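Local coordinates for Lmo2184 protein (Listeria monocytogenes serovar 1/2a, PDB 5JOQ) that probably binds haem as the lipid-anchored substrate-binding component of an ABC transporter for iron uptake at the cell membrane, at residues K281-E284 with K285-Y288; S159-A162 with K163-K166; K244-D247 with I248-H251. All coordinates share one frame; numbering follows the deposited sequence.

Interaction 1: residues K281-E284 with K285-Y288; sequences KEME and KMLY
The last two turns of the C-terminal helix 276-288 bring Glu282 against Lys285, Met283 against Leu287 and Glu284 against Tyr288. Four i to i+4 backbone bonds tie these turns together, running from Lys285 N to Lys281 O through Tyr288 N to Glu284 O; the shortest, Leu287 N to Met283 O, measures 3.0 Å. On one flank a bend at chi2 (55°) brings the carboxylate of Glu282 round to Lys285, and OE1 forms a salt bridge with Lys285 NZ at a rather long 3.6 Å. The two chains meet at a slant, and the extended lysine continues to a stronger partner, Glu84 of the second subunit, so this helix contributes a charge to the subunit interface.

In the periplasmic-binding-protein fold, a second flank of the helix packs on the sheet of the C-terminal half: Met283 lies on Leu225 and Leu287 on Ile223, both in strand 223-227. Within the helix, Met283 CG rests 4.1 Å from Leu287 CD1, and Met283 SD approaches Met286 CE at 4.3 Å.

The third flank faces helix 140-161. Glu284 and Tyr288 cross nearly perpendicularly, the carboxylate and ring planes 80° apart. CG of the glutamate touches ring atom CD2 of Tyr288 at 4.0 Å, while Glu284 O lies at the ring edge, near its plane, 3.2 Å from the same CD2. Leu287 CB sits over one ring face, offset toward the rim. The phenol OH is hydrogen-bonded to Ala195 O, which fixes the far end of the ring.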
loop_
_atom_site.group_PDB
_atom_site.type_symbol
_atom_site.label_atom_id
_atom_site.label_comp_id
_atom_site.label_asym_id
_atom_site.label_seq_id
_atom_site.Cartn_x
_atom_site.Cartn_y
_atom_site.Cartn_z
ATOM N N LYS A 281 -8.633 13.587 -20.842
ATOM C CA LYS A 281 -10.059 13.428 -21.123
ATOM C C LYS A 281 -10.844 13.125 -19.852
ATOM O O LYS A 281 -11.999 13.559 -19.696
ATOM C CB LYS A 281 -10.266 12.302 -22.127
ATOM C CG LYS A 281 -9.771 12.598 -23.532
ATOM C CD LYS A 281 -9.889 11.370 -24.474
ATOM C CE LYS A 281 -8.947 11.519 -25.694
ATOM N NZ LYS A 281 -8.396 10.219 -26.219
ATOM N N GLU A 282 -10.270 12.303 -18.970
ATOM C CA GLU A 282 -10.909 12.047 -17.683
ATOM C C GLU A 282 -10.941 13.326 -16.839
ATOM O O GLU A 282 -11.939 13.609 -16.158
ATOM C CB GLU A 282 -10.169 10.901 -16.982
ATOM C CG GLU A 282 -10.918 10.230 -15.882
ATOM C CD GLU A 282 -12.279 9.732 -16.350
ATOM O OE1 GLU A 282 -12.398 9.160 -17.477
ATOM O OE2 GLU A 282 -13.233 9.980 -15.596
ATOM N N MET A 283 -9.889 14.151 -16.930
ATOM C CA MET A 283 -9.876 15.421 -16.208
ATOM C C MET A 283 -11.002 16.320 -16.676
ATOM O O MET A 283 -11.688 16.950 -15.862
ATOM C CB MET A 283 -8.518 16.117 -16.384
ATOM C CG MET A 283 -8.396 17.411 -15.589
ATOM S SD MET A 283 -8.407 17.183 -13.810
ATOM C CE MET A 283 -6.872 16.255 -13.521
ATOM N N GLU A 284 -11.228 16.372 -17.988
ATOM C CA GLU A 284 -12.295 17.207 -18.524
ATOM C C GLU A 284 -13.654 16.756 -17.997
ATOM O O GLU A 284 -14.512 17.590 -17.690
ATOM C CB GLU A 284 -12.248 17.188 -20.058
ATOM C CG GLU A 284 -13.239 18.115 -20.686
ATOM C CD GLU A 284 -13.349 17.955 -22.207
ATOM O OE1 GLU A 284 -12.483 17.286 -22.841
ATOM O OE2 GLU A 284 -14.332 18.506 -22.751
ATOM N N LYS A 285 -13.856 15.439 -17.839
ATOM C CA LYS A 285 -15.124 14.938 -17.302
ATOM C C LYS A 285 -15.340 15.390 -15.866
ATOM O O LYS A 285 -16.447 15.814 -15.500
ATOM C CB LYS A 285 -15.170 13.413 -17.370
ATOM C CG LYS A 285 -15.336 12.856 -18.774
ATOM C CD LYS A 285 -15.413 11.335 -18.771
ATOM C CE LYS A 285 -15.195 10.792 -20.179
ATOM N NZ LYS A 285 -14.725 9.378 -20.160
ATOM N N MET A 286 -14.293 15.313 -15.048
ATOM C CA MET A 286 -14.410 15.705 -13.643
ATOM C C MET A 286 -14.641 17.199 -13.482
ATOM O O MET A 286 -15.387 17.618 -12.594
ATOM C CB MET A 286 -13.141 15.301 -12.898
ATOM C CG MET A 286 -13.112 13.828 -12.526
ATOM S SD MET A 286 -11.583 13.383 -11.680
ATOM C CE MET A 286 -10.396 13.517 -12.978
ATOM N N LEU A 287 -13.966 18.024 -14.292
ATOM C CA LEU A 287 -14.050 19.469 -14.101
ATOM C C LEU A 287 -15.388 20.031 -14.552
ATOM O O LEU A 287 -15.832 21.049 -14.020
ATOM C CB LEU A 287 -12.917 20.175 -14.857
ATOM C CG LEU A 287 -11.504 19.881 -14.345
ATOM C CD1 LEU A 287 -10.489 20.860 -15.023
ATOM C CD2 LEU A 287 -11.483 19.963 -12.826
ATOM N N TYR A 288 -16.033 19.413 -15.543
ATOM C CA TYR A 288 -17.258 19.978 -16.118
ATOM C C TYR A 288 -18.484 19.079 -16.044
ATOM O O TYR A 288 -19.600 19.603 -16.099
ATOM C CB TYR A 288 -17.039 20.375 -17.588
ATOM C CG TYR A 288 -15.847 21.291 -17.724
ATOM C CD1 TYR A 288 -15.957 22.652 -17.444
ATOM C CD2 TYR A 288 -14.605 20.786 -18.094
ATOM C CE1 TYR A 288 -14.856 23.498 -17.520
ATOM C CE2 TYR A 288 -13.486 21.612 -18.157
ATOM C CZ TYR A 288 -13.620 22.972 -17.881
ATOM O OH TYR A 288 -12.503 23.795 -17.927
#

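Interaction 2: residues S159-A162 with K163-K166; sequences SNVA and KKKK
Lys166 reaches back across the turn at the C-terminal end of helix 140-161 and brings its ammonium to the carbonyls of Val161 and Ala162. From CB, the chain sets out with CG anti to its own carbonyl carbon and then folds at chi2 (-52°). CD comes within 4.2 Å of Val161 O, and its neighbour CE moves in to 3.0 Å from that same oxygen. A second bend, at chi4, delivers NZ to three backbone oxygens: Lys164 O at 2.8 Å, Val161 O at 2.9 Å and Ala162 O at 3.2 Å. The last two bonds are weak; the bond to Lys164 O is the shortest, its donor tilted just 15° from the carbonyl plane.

These carbonyls belong to a type I beta turn, Val161 to Lys164, through which the chain leaves the helix on its way to strand 168-173. Lys164 N closes the turn on Val161 O at 3.1 Å, approaching from above the carbonyl plane, 60° out of it, so that this oxygen receives both a backbone N-H and the lysine ammonium. A positive charge beside carbonyls at the C-terminal end of a helix would be expected to complement the helix dipole.

Lys164 takes another path, laying CD 3.9 Å from Val161 CA. Water 1 bridges the turn elsewhere, donating to Asn160 O and accepting from Lys163 N at 2.8 Å. The Asn160 side chain accepts from Gln156 NE2 and bonds weakly to Glu284, while Val161, Lys164 and Lys166 pack against Tyr288 of helix 276-288.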
loop_
_atom_site.group_PDB
_atom_site.type_symbol
_atom_site.label_atom_id
_atom_site.label_comp_id
_atom_site.label_asym_id
_atom_site.label_seq_id
_atom_site.Cartn_x
_atom_site.Cartn_y
_atom_site.Cartn_z
ATOM N N SER A 159 -9.680 22.894 -27.237
ATOM C CA SER A 159 -10.762 23.441 -28.018
ATOM C C SER A 159 -12.120 23.212 -27.332
ATOM O O SER A 159 -12.937 24.086 -27.260
ATOM C CB SER A 159 -10.760 22.805 -29.407
ATOM O OG SER A 159 -11.896 23.179 -30.128
ATOM N N ASN A 160 -12.313 22.025 -26.792
ATOM C CA ASN A 160 -13.543 21.653 -26.125
ATOM C C ASN A 160 -13.864 22.548 -24.937
ATOM O O ASN A 160 -14.989 22.901 -24.737
ATOM C CB ASN A 160 -13.418 20.250 -25.533
ATOM C CG ASN A 160 -13.568 19.139 -26.541
ATOM O OD1 ASN A 160 -13.938 19.345 -27.678
ATOM N ND2 ASN A 160 -13.278 17.931 -26.097
ATOM N N VAL A 161 -12.868 22.890 -24.140
ATOM C CA VAL A 161 -13.092 23.696 -22.950
ATOM C C VAL A 161 -12.906 25.199 -23.072
ATOM O O VAL A 161 -13.173 25.933 -22.154
ATOM C CB VAL A 161 -12.133 23.234 -21.838
ATOM C CG1 VAL A 161 -12.235 21.743 -21.634
ATOM C CG2 VAL A 161 -10.709 23.614 -22.176
ATOM N N ALA A 162 -12.479 25.659 -24.232
ATOM C CA ALA A 162 -12.142 27.056 -24.383
ATOM C C ALA A 162 -13.227 28.045 -24.020
ATOM O O ALA A 162 -12.932 29.062 -23.461
ATOM C CB ALA A 162 -11.653 27.334 -25.788
ATOM N N LYS A 163 -14.462 27.761 -24.347
ATOM C CA LYS A 163 -15.531 28.711 -24.044
ATOM C C LYS A 163 -16.332 28.344 -22.800
ATOM O O LYS A 163 -17.343 28.997 -22.514
ATOM C CB LYS A 163 -16.481 28.855 -25.247
ATOM C CG LYS A 163 -15.782 29.448 -26.486
ATOM C CD LYS A 163 -16.665 29.419 -27.737
ATOM C CE LYS A 163 -15.872 29.892 -28.963
ATOM N NZ LYS A 163 -16.671 29.950 -30.234
ATOM N N LYS A 164 -15.932 27.313 -22.071
ATOM C CA LYS A 164 -16.634 26.954 -20.850
ATOM C C LYS A 164 -16.241 27.872 -19.698
ATOM O O LYS A 164 -15.129 28.408 -19.646
ATOM C CB LYS A 164 -16.349 25.502 -20.472
ATOM C CG LYS A 164 -16.898 24.484 -21.489
ATOM C CD LYS A 164 -16.442 23.088 -21.073
ATOM C CE LYS A 164 -17.526 22.052 -21.347
ATOM N NZ LYS A 164 -17.806 21.876 -22.774
ATOM N N LYS A 165 -17.172 28.055 -18.761
ATOM C CA LYS A 165 -16.828 28.715 -17.513
ATOM C C LYS A 165 -15.933 27.791 -16.706
ATOM O O LYS A 165 -16.185 26.586 -16.619
ATOM C CB LYS A 165 -18.087 29.074 -16.716
ATOM C CG LYS A 165 -18.829 30.251 -17.309
ATOM C CD LYS A 165 -19.872 30.798 -16.342
ATOM C CE LYS A 165 -20.538 32.061 -16.895
ATOM N NZ LYS A 165 -21.469 32.696 -15.905
ATOM N N LYS A 166 -14.865 28.366 -16.107
ATOM C CA LYS A 166 -13.801 27.531 -15.552
ATOM C C LYS A 166 -13.950 27.408 -14.049
ATOM O O LYS A 166 -14.125 28.428 -13.371
ATOM C CB LYS A 166 -12.438 28.130 -15.881
ATOM C CG LYS A 166 -12.206 28.290 -17.425
ATOM C CD LYS A 166 -12.485 26.974 -18.190
ATOM C CE LYS A 166 -11.910 27.033 -19.627
ATOM N NZ LYS A 166 -12.503 28.139 -20.476
HETATM O O HOH W 1 -15.615 25.581 -25.629
#

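Interaction 3: residues K244-D247 with I248-H251; sequences KTND and IWKH
Asn246 and Trp249 lie side by side and point the same way, yet their flat groups are strongly turned, with amide and indole planes 78° apart. Asn246 ND2 is 4.1 Å from Trp249 CD1 in an oblique approach. With CG anti to the backbone N (chi1 -168°), the asparagine brings OD1 to Ile248 N as the N-cap of the short helix 247-250; the position of OD1 is somewhat uncertain. Ile248 CG2 sits above one face of the indole, offset toward the rim. Other side chains pack on this ring: Phe243 stacks with it, and Leu170 and Leu172 of strand 168-173 touch it.

On the solvent side, Asp247 runs alongside both Lys250 and His251, its carboxylate 23° from the imidazole plane. Asp247 OD1 touches Lys250 CE at 3.3 Å but stays 4.2 Å from NZ, too far for a salt bridge. Lys250 CG covers part of one His251 face, while Asp247 O meets the imidazole at its edge, 3.5 Å from CD2.

The backbone oxygen of Asn246 accepts from Lys250 N, nearly in line with the carbonyl, and from Trp249 N, which lies above the carbonyl plane. Water 3 joins Asp247 O to His251 N at 2.8 Å from each. Two N-H groups on one oxygen and a water bridge thus hold the first turn of helix 247-250, probably helped by the asparagine cap, and the Asp247-Lys250 attraction is probably a modest electrostatic addition.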
loop_
_atom_site.group_PDB
_atom_site.type_symbol
_atom_site.label_atom_id
_atom_site.label_comp_id
_atom_site.label_asym_id
_atom_site.label_seq_id
_atom_site.Cartn_x
_atom_site.Cartn_y
_atom_site.Cartn_z
ATOM N N LYS A 244 -13.871 13.528 5.052
ATOM C CA LYS A 244 -15.197 14.069 5.344
ATOM C C LYS A 244 -15.446 14.324 6.826
ATOM O O LYS A 244 -16.377 15.073 7.160
ATOM C CB LYS A 244 -16.297 13.107 4.838
ATOM C CG LYS A 244 -16.265 12.866 3.330
ATOM C CD LYS A 244 -17.432 11.961 2.855
ATOM C CE LYS A 244 -17.147 10.479 3.024
ATOM N NZ LYS A 244 -18.335 9.613 2.683
ATOM N N THR A 245 -14.725 13.656 7.730
ATOM C CA THR A 245 -14.924 13.854 9.178
ATOM C C THR A 245 -13.948 14.848 9.783
ATOM O O THR A 245 -14.063 15.169 10.971
ATOM C CB THR A 245 -14.738 12.545 9.943
ATOM O OG1 THR A 245 -13.321 12.240 9.971
ATOM C CG2 THR A 245 -15.515 11.430 9.268
ATOM N N ASN A 246 -12.980 15.307 9.008
ATOM C CA ASN A 246 -11.846 16.055 9.519
ATOM C C ASN A 246 -12.188 17.541 9.570
ATOM O O ASN A 246 -12.427 18.153 8.524
ATOM C CB ASN A 246 -10.653 15.801 8.594
ATOM C CG ASN A 246 -9.354 16.291 9.167
ATOM O OD1 ASN A 246 -9.316 17.279 9.928
ATOM N ND2 ASN A 246 -8.258 15.615 8.790
ATOM N N ASP A 247 -12.172 18.136 10.768
ATOM C CA ASP A 247 -12.425 19.581 10.864
ATOM C C ASP A 247 -11.571 20.377 9.891
ATOM O O ASP A 247 -11.985 21.443 9.424
ATOM C CB ASP A 247 -12.153 20.076 12.275
ATOM C CG ASP A 247 -13.264 19.668 13.247
ATOM O OD1 ASP A 247 -14.427 19.546 12.814
ATOM O OD2 ASP A 247 -12.966 19.488 14.410
ATOM N N ILE A 248 -10.390 19.870 9.607
ATOM C CA ILE A 248 -9.470 20.551 8.736
ATOM C C ILE A 248 -10.038 20.784 7.334
ATOM O O ILE A 248 -9.751 21.787 6.761
ATOM C CB ILE A 248 -8.149 19.754 8.602
ATOM C CG1 ILE A 248 -7.509 19.525 9.972
ATOM C CG2 ILE A 248 -7.164 20.451 7.693
ATOM C CD1 ILE A 248 -7.178 20.811 10.664
ATOM N N TRP A 249 -10.788 19.842 6.781
ATOM C CA TRP A 249 -11.324 19.952 5.427
ATOM C C TRP A 249 -12.842 19.987 5.238
ATOM O O TRP A 249 -13.334 20.459 4.220
ATOM C CB TRP A 249 -10.824 18.747 4.611
ATOM C CG TRP A 249 -9.344 18.555 4.566
ATOM C CD1 TRP A 249 -8.628 17.637 5.236
ATOM C CD2 TRP A 249 -8.411 19.310 3.800
ATOM N NE1 TRP A 249 -7.308 17.757 4.949
ATOM C CE2 TRP A 249 -7.141 18.788 4.070
ATOM C CE3 TRP A 249 -8.523 20.388 2.930
ATOM C CZ2 TRP A 249 -5.999 19.298 3.498
ATOM C CZ3 TRP A 249 -7.396 20.892 2.366
ATOM C CH2 TRP A 249 -6.142 20.344 2.641
ATOM N N LYS A 250 -13.563 19.475 6.222
ATOM C CA LYS A 250 -15.000 19.313 6.127
ATOM C C LYS A 250 -15.841 20.552 5.957
ATOM O O LYS A 250 -16.951 20.468 5.534
ATOM C CB LYS A 250 -15.566 18.386 7.189
ATOM C CG LYS A 250 -15.779 18.985 8.548
ATOM C CD LYS A 250 -16.525 17.974 9.391
ATOM C CE LYS A 250 -16.818 18.474 10.773
ATOM N NZ LYS A 250 -17.840 17.598 11.397
ATOM N N HIS A 251 -15.320 21.694 6.319
ATOM C CA HIS A 251 -16.104 22.911 6.100
ATOM C C HIS A 251 -15.794 23.583 4.757
ATOM O O HIS A 251 -16.396 24.619 4.446
ATOM C CB HIS A 251 -15.911 23.869 7.268
ATOM C CG HIS A 251 -16.168 23.212 8.601
ATOM N ND1 HIS A 251 -17.439 23.053 9.115
ATOM C CD2 HIS A 251 -15.328 22.629 9.489
ATOM C CE1 HIS A 251 -17.370 22.413 10.267
ATOM N NE2 HIS A 251 -16.098 22.146 10.517
HETATM O O HOH W 2 -15.584 15.835 12.709
HETATM O O HOH W 3 -12.765 22.663 6.997
#

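Along the chain the order is interaction 2, interaction 3, interaction 1. Interactions 1 and 2 are neighbours, with centres about 11 Å apart: the end of helix 140-161 and its following turn pack on the C-terminal helix 276-288. Tyr288 OH approaches Lys166 CD at 3.2 Å, and Tyr288 CD1 lies 3.7 Å from Lys164 CD. Interaction 3 stands apart, its centre about 25 Å from that of interaction 1 and about 31 Å from that of interaction 2. The mixed sheet links them: strand 168-173 carries Leu170 and Leu172, which touch Trp249, while its neighbour 223-227 supports Met283 and Leu287. Interactions 1 and 2 thus fasten the long helix 140-161 to the C-terminal helix, and interaction 3 occupies a separate surface point beside the same sheet.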